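PDB 1L1S: uncharacterized protein from Methanothermobacter thermautotrophicus, which is of unknown function but belongs to the DsrE/DsrF-like family, whose better-known relatives take part in sulfur metabolism and sulfur relay. Local coordinates for residues A[6-11]-A[26-31]. Residues are numbered along the deposited sequence; the frame is centred on the assembly and turned at random.
Sequences VVFHID and RNLMAD
The phenyl ring of Phe8 meets Leu28 at its edge: methyl CD2 lies near the ring plane, 3.7 Å from CE1 and almost as close to CZ, so neither face is used by the helix segment 26-31. CB of Phe8 points toward the helix, and with CG anti to the carbonyl carbon (chi1 -75°) the ring presents its CE1-CZ edge to Leu28, the two side chains running alongside one another in opposing senses. Val6, two residues earlier and on the same side of the strand, meets the same methyl tip to tip; its CG1 comes within 3.4 Å of Leu28 CD2, shorter than an ordinary carbon-carbon van der Waals contact. One leucine methyl thus bridges Val6 and Phe8, a small worked example of how a strand and a helix segment can meet through a single apolar side chain. On the strand's other side, the N-H on NE2 of His9 makes a bent hydrogen bond to OD1 of Asp11 (3.1 Å, 141°), approaching from above the carboxylate plane, while ND1 bonds to the hydroxyl of Tyr110. The contact joins the first strand and the helix of the beta-alpha-beta unit formed by strand 4-10, helix 15-31 and strand 35-41. Leu21 and Val25 of that helix continue the packing on Phe8, Ile37 of the adjacent parallel strand also touches it, and Gly98 and Val101 of the second subunit pack on Leu28 and Val6 respectively.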
ATOM      1  N   VAL A   6      -4.167  13.027  -5.365  1.00 18.17           N
ATOM      2  CA  VAL A   6      -3.817  11.839  -4.608  1.00 16.43           C
ATOM      3  C   VAL A   6      -4.875  11.422  -3.600  1.00 15.62           C
ATOM      4  O   VAL A   6      -5.503  12.250  -2.935  1.00 14.62           O
ATOM      5  CB  VAL A   6      -2.451  12.055  -3.882  1.00 17.27           C
ATOM      6  CG1 VAL A   6      -2.453  13.367  -3.168  1.00 17.41           C
ATOM      7  CG2 VAL A   6      -2.169  10.926  -2.891  1.00 15.17           C
ATOM      8  N   VAL A   7      -5.064  10.115  -3.496  1.00 14.82           N
ATOM      9  CA  VAL A   7      -6.012   9.555  -2.561  1.00 14.41           C
ATOM     10  C   VAL A   7      -5.262   8.644  -1.586  1.00 14.06           C
ATOM     11  O   VAL A   7      -4.493   7.757  -2.003  1.00 13.58           O
ATOM     12  CB  VAL A   7      -7.126   8.747  -3.301  1.00 15.53           C
ATOM     13  CG1 VAL A   7      -6.509   7.695  -4.199  1.00 15.15           C
ATOM     14  CG2 VAL A   7      -8.048   8.083  -2.296  1.00 15.86           C
ATOM     15  N   PHE A   8      -5.465   8.896  -0.294  1.00 13.33           N
ATOM     16  CA  PHE A   8      -4.852   8.099   0.767  1.00 12.53           C
ATOM     17  C   PHE A   8      -5.801   7.004   1.174  1.00 13.18           C
ATOM     18  O   PHE A   8      -7.016   7.154   1.082  1.00 12.62           O
ATOM     19  CB  PHE A   8      -4.526   8.930   1.998  1.00 12.44           C
ATOM     20  CG  PHE A   8      -3.335   9.820   1.830  1.00 11.89           C
ATOM     21  CD1 PHE A   8      -3.442  11.019   1.151  1.00 11.82           C
ATOM     22  CD2 PHE A   8      -2.103   9.460   2.377  1.00 13.08           C
ATOM     23  CE1 PHE A   8      -2.332  11.864   1.015  1.00 14.54           C
ATOM     24  CE2 PHE A   8      -0.986  10.289   2.254  1.00 12.40           C
ATOM     25  CZ  PHE A   8      -1.101  11.492   1.574  1.00 14.09           C
ATOM     26  N   HIS A   9      -5.228   5.907   1.639  1.00 13.14           N
ATOM     27  CA  HIS A   9      -5.996   4.741   2.038  1.00 14.19           C
ATOM     28  C   HIS A   9      -5.618   4.344   3.448  1.00 15.19           C
ATOM     29  O   HIS A   9      -4.452   4.119   3.737  1.00 15.46           O
ATOM     30  CB  HIS A   9      -5.682   3.616   1.041  1.00 14.59           C
ATOM     31  CG  HIS A   9      -6.118   2.249   1.463  1.00 15.79           C
ATOM     32  ND1 HIS A   9      -5.840   1.129   0.706  1.00 15.69           N
ATOM     33  CD2 HIS A   9      -6.783   1.805   2.556  1.00 16.61           C
ATOM     34  CE1 HIS A   9      -6.311   0.056   1.314  1.00 14.45           C
ATOM     35  NE2 HIS A   9      -6.888   0.437   2.439  1.00 17.21           N
ATOM     36  N   ILE A  10      -6.605   4.291   4.330  1.00 15.62           N
ATOM     37  CA  ILE A  10      -6.362   3.857   5.696  1.00 16.33           C
ATOM     38  C   ILE A  10      -7.494   2.923   6.127  1.00 17.16           C
ATOM     39  O   ILE A  10      -8.665   3.240   5.950  1.00 17.64           O
ATOM     40  CB  ILE A  10      -6.249   5.054   6.650  1.00 16.95           C
ATOM     41  CG1 ILE A  10      -5.815   4.572   8.028  1.00 17.55           C
ATOM     42  CG2 ILE A  10      -7.568   5.825   6.719  1.00 16.18           C
ATOM     43  CD1 ILE A  10      -5.557   5.719   8.980  1.00 18.81           C
ATOM     44  N   ASP A  11      -7.146   1.755   6.654  1.00 17.50           N
ATOM     45  CA  ASP A  11      -8.163   0.814   7.104  1.00 18.94           C
ATOM     46  C   ASP A  11      -7.922   0.304   8.528  1.00 20.68           C
ATOM     47  O   ASP A  11      -8.470  -0.720   8.933  1.00 21.19           O
ATOM     48  CB  ASP A  11      -8.292  -0.360   6.114  1.00 18.21           C
ATOM     49  CG  ASP A  11      -6.951  -1.035   5.800  1.00 17.95           C
ATOM     50  OD1 ASP A  11      -6.835  -1.649   4.711  1.00 18.60           O
ATOM     51  OD2 ASP A  11      -6.018  -0.966   6.626  1.00 16.63           O
ATOM     52  N   ARG A  26      -0.403  16.638   5.683  1.00 21.32           N
ATOM     53  CA  ARG A  26       0.128  17.981   5.877  1.00 23.52           C
ATOM     54  C   ARG A  26       1.445  18.172   5.128  1.00 23.74           C
ATOM     55  O   ARG A  26       1.652  19.195   4.486  1.00 22.97           O
ATOM     56  CB  ARG A  26       0.324  18.255   7.366  1.00 24.56           C
ATOM     57  CG  ARG A  26      -0.977  18.468   8.105  1.00 25.40           C
ATOM     58  CD  ARG A  26      -0.766  18.715   9.590  1.00 26.38           C
ATOM     59  NE  ARG A  26      -2.035  19.042  10.235  1.00 27.99           N
ATOM     60  CZ  ARG A  26      -2.442  18.546  11.400  1.00 28.88           C
ATOM     61  NH1 ARG A  26      -1.679  17.695  12.073  1.00 29.42           N
ATOM     62  NH2 ARG A  26      -3.630  18.884  11.880  1.00 29.94           N
ATOM     63  N   ASN A  27       2.321  17.176   5.213  1.00 25.10           N
ATOM     64  CA  ASN A  27       3.622  17.210   4.545  1.00 26.45           C
ATOM     65  C   ASN A  27       3.411  17.434   3.050  1.00 27.20           C
ATOM     66  O   ASN A  27       4.065  18.278   2.420  1.00 26.66           O
ATOM     67  CB  ASN A  27       4.349  15.877   4.783  1.00 28.64           C
ATOM     68  CG  ASN A  27       5.751  15.827   4.163  1.00 31.75           C
ATOM     69  OD1 ASN A  27       6.660  15.194   4.712  1.00 33.47           O
ATOM     70  ND2 ASN A  27       5.924  16.466   3.016  1.00 32.87           N
ATOM     71  N   LEU A  28       2.476  16.673   2.498  1.00 26.21           N
ATOM     72  CA  LEU A  28       2.158  16.741   1.095  1.00 26.96           C
ATOM     73  C   LEU A  28       1.680  18.132   0.679  1.00 27.29           C
ATOM     74  O   LEU A  28       2.113  18.656  -0.341  1.00 25.98           O
ATOM     75  CB  LEU A  28       1.107  15.683   0.769  1.00 27.03           C
ATOM     76  CG  LEU A  28       0.876  15.371  -0.700  1.00 28.14           C
ATOM     77  CD1 LEU A  28       2.193  14.966  -1.358  1.00 28.00           C
ATOM     78  CD2 LEU A  28      -0.143  14.253  -0.818  1.00 27.25           C
HETATM   79  N   MSE A  29       0.798  18.736   1.467  1.00 28.68           N
HETATM   80  CA  MSE A  29       0.299  20.069   1.129  1.00 31.87           C
HETATM   81  C   MSE A  29       1.388  21.147   1.130  1.00 31.52           C
HETATM   82  O   MSE A  29       1.267  22.167   0.452  1.00 31.23           O
HETATM   83  CB  MSE A  29      -0.820  20.476   2.086  1.00 34.74           C
HETATM   84  CG  MSE A  29      -2.057  19.630   1.948  1.00 39.72           C
HETATM   85 SE   MSE A  29      -3.464  20.208   3.162  1.00 47.98          SE
HETATM   86  CE  MSE A  29      -2.597  19.919   4.863  1.00 43.96           C
ATOM     87  N   ALA A  30       2.451  20.909   1.891  1.00 31.36           N
ATOM     88  CA  ALA A  30       3.554  21.855   1.983  1.00 31.88           C
ATOM     89  C   ALA A  30       4.657  21.620   0.943  1.00 32.11           C
ATOM     90  O   ALA A  30       5.348  22.564   0.564  1.00 31.90           O
ATOM     91  CB  ALA A  30       4.148  21.810   3.380  1.00 31.05           C
ATOM     92  N   ASP A  31       4.814  20.376   0.477  1.00 32.50           N
ATOM     93  CA  ASP A  31       5.857  20.048  -0.503  1.00 33.31           C
ATOM     94  C   ASP A  31       5.417  20.176  -1.958  1.00 33.52           C
ATOM     95  O   ASP A  31       6.251  20.282  -2.856  1.00 33.85           O
ATOM     96  CB  ASP A  31       6.394  18.628  -0.266  1.00 34.19           C
ATOM     97  CG  ASP A  31       7.668  18.343  -1.060  1.00 35.75           C
ATOM     98  OD1 ASP A  31       8.728  18.919  -0.716  1.00 35.86           O
ATOM     99  OD2 ASP A  31       7.611  17.552  -2.034  1.00 35.96           O
TER